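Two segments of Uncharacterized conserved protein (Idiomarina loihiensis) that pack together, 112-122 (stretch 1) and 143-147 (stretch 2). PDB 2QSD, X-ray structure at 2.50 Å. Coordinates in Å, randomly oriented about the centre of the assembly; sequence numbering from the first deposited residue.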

# COMPACT_ATOMS: atom_id res chain seq x y z
N SER A 112 -7.91 26.56 -3.96
CA SER A 112 -8.34 25.69 -5.05
C SER A 112 -7.51 24.41 -5.05
O SER A 112 -6.36 24.43 -4.60
CB SER A 112 -8.17 26.42 -6.38
OG SER A 112 -6.81 26.42 -6.79
N PRO A 113 -8.08 23.29 -5.56
CA PRO A 113 -7.32 22.05 -5.79
C PRO A 113 -6.09 22.21 -6.69
O PRO A 113 -5.13 21.46 -6.53
CB PRO A 113 -8.35 21.14 -6.47
CG PRO A 113 -9.66 21.63 -5.99
CD PRO A 113 -9.50 23.12 -5.91
N GLN A 114 -6.14 23.17 -7.61
CA GLN A 114 -5.02 23.46 -8.52
C GLN A 114 -3.82 24.03 -7.77
O GLN A 114 -2.69 23.56 -7.93
CB GLN A 114 -5.46 24.44 -9.61
CG GLN A 114 -6.78 24.08 -10.31
CD GLN A 114 -6.61 23.04 -11.41
OE1 GLN A 114 -5.54 22.91 -12.01
NE2 GLN A 114 -7.68 22.30 -11.69
N SER A 115 -4.07 25.05 -6.94
CA SER A 115 -3.03 25.69 -6.14
C SER A 115 -2.53 24.80 -5.00
O SER A 115 -1.38 24.92 -4.56
CB SER A 115 -3.53 27.03 -5.58
OG SER A 115 -4.68 26.83 -4.78
N ALA A 116 -3.41 23.92 -4.52
CA ALA A 116 -3.06 22.92 -3.52
C ALA A 116 -1.95 22.01 -4.03
O ALA A 116 -0.95 21.81 -3.34
CB ALA A 116 -4.29 22.11 -3.14
N LYS A 117 -2.13 21.50 -5.24
CA LYS A 117 -1.15 20.64 -5.90
C LYS A 117 0.18 21.36 -6.12
O LYS A 117 1.25 20.77 -5.94
CB LYS A 117 -1.70 20.09 -7.22
CG LYS A 117 -2.78 19.02 -7.05
CD LYS A 117 -3.28 18.51 -8.39
CE LYS A 117 -4.44 17.53 -8.21
NZ LYS A 117 -4.88 16.93 -9.49
N GLN A 118 0.11 22.64 -6.49
CA GLN A 118 1.29 23.48 -6.70
C GLN A 118 2.11 23.68 -5.44
O GLN A 118 3.34 23.53 -5.47
CB GLN A 118 0.88 24.85 -7.28
CG GLN A 118 0.55 24.82 -8.77
CD GLN A 118 0.25 26.20 -9.34
OE1 GLN A 118 0.84 27.20 -8.93
NE2 GLN A 118 -0.67 26.26 -10.30
N LEU A 119 1.44 24.00 -4.33
CA LEU A 119 2.09 24.23 -3.03
C LEU A 119 2.72 22.96 -2.47
O LEU A 119 3.75 23.01 -1.80
CB LEU A 119 1.10 24.80 -2.01
CG LEU A 119 0.63 26.24 -2.17
CD1 LEU A 119 -0.69 26.44 -1.45
CD2 LEU A 119 1.69 27.23 -1.67
N ALA A 120 2.08 21.82 -2.74
CA ALA A 120 2.57 20.52 -2.29
C ALA A 120 3.86 20.11 -3.01
O ALA A 120 4.75 19.54 -2.39
CB ALA A 120 1.49 19.47 -2.48
N ARG A 121 3.93 20.42 -4.30
CA ARG A 121 5.11 20.14 -5.13
C ARG A 121 6.33 20.93 -4.66
O ARG A 121 7.44 20.39 -4.60
CB ARG A 121 4.82 20.47 -6.60
CG ARG A 121 3.99 19.43 -7.35
CD ARG A 121 3.34 20.03 -8.59
NE ARG A 121 2.54 19.05 -9.33
CZ ARG A 121 1.59 19.36 -10.22
NH1 ARG A 121 1.29 20.62 -10.49
NH2 ARG A 121 0.92 18.38 -10.83
N ALA A 122 6.11 22.19 -4.29
CA ALA A 122 7.17 23.14 -3.98
C ALA A 122 7.88 22.91 -2.64
O ALA A 122 8.99 23.40 -2.44
CB ALA A 122 6.64 24.57 -4.06
N VAL A 143 1.67 13.94 -12.44
CA VAL A 143 0.24 13.94 -12.15
C VAL A 143 -0.04 13.32 -10.77
O VAL A 143 0.26 12.15 -10.53
CB VAL A 143 -0.58 13.21 -13.26
CG1 VAL A 143 -2.07 13.22 -12.94
CG2 VAL A 143 -0.33 13.86 -14.63
N ASP A 144 -0.60 14.14 -9.88
CA ASP A 144 -0.92 13.72 -8.51
C ASP A 144 -2.41 13.87 -8.22
O ASP A 144 -3.16 14.46 -9.00
CB ASP A 144 -0.11 14.52 -7.49
CG ASP A 144 1.38 14.23 -7.57
OD1 ASP A 144 1.76 13.05 -7.65
OD2 ASP A 144 2.17 15.20 -7.53
N ASP A 145 -2.84 13.33 -7.08
CA ASP A 145 -4.24 13.40 -6.67
C ASP A 145 -4.39 14.14 -5.34
O ASP A 145 -3.55 14.00 -4.44
CB ASP A 145 -4.83 12.00 -6.57
CG ASP A 145 -6.35 12.00 -6.55
OD1 ASP A 145 -6.96 12.86 -7.22
OD2 ASP A 145 -6.94 11.14 -5.86
N CYS A 146 -5.45 14.94 -5.22
CA CYS A 146 -5.70 15.69 -3.99
C CYS A 146 -7.15 15.61 -3.52
O CYS A 146 -8.07 15.43 -4.32
CB CYS A 146 -5.24 17.15 -4.14
SG CYS A 146 -6.47 18.30 -4.78
N LEU A 147 -7.33 15.72 -2.21
CA LEU A 147 -8.65 15.61 -1.58
C LEU A 147 -8.90 16.79 -0.65
O LEU A 147 -8.02 17.19 0.11
CB LEU A 147 -8.77 14.28 -0.82
CG LEU A 147 -10.11 13.93 -0.15
CD1 LEU A 147 -11.12 13.39 -1.16
CD2 LEU A 147 -9.90 12.94 0.99

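Stretch 2 meets the helix of stretch 1 obliquely, its strand running at 117° to the helix direction with the axes 8.9 Å apart at their closest, and a few side chains span the gap. Val143 begins the segment with its CA-to-CB bond pointing away from the helix, and it makes no close contact.

Asp144 turns toward the helix and offers two kinds of acceptor. Its backbone carbonyl receives the one hydrogen bond between the stretches, from Lys117 NZ to Asp144 O at 3.0 Å. Lysine suits this task because its chain is long: with chi2 to chi4 all t it is fully extended beyond CB and carries the ammonium across to the other backbone. The carboxylate of Asp144 lies near a second cation, yet Arg121 NE and Asp144 OD2 are 4.3 Å apart, too far for a salt bridge, which leaves a longer-range attraction between opposite charges.

The CA-to-CB bond of Asp145 points away, as strand alternation predicts, though its carboxylate still lies within 5.1 Å of the lysine ammonium (Asp145 OD1 to Lys117 NZ); its backbone merely passes the lysine, with Lys117 CE 4.4 Å from Asp145 CA.

Cys146 turns back toward the helix. Its compact, polarizable sulfur suits an apolar contact, SG lying 3.8 Å from Pro113 CB; Cys146 SG also packs against the lysine chain, 4.1 Å from Lys117 CE. Leu147 points away again, out of contact.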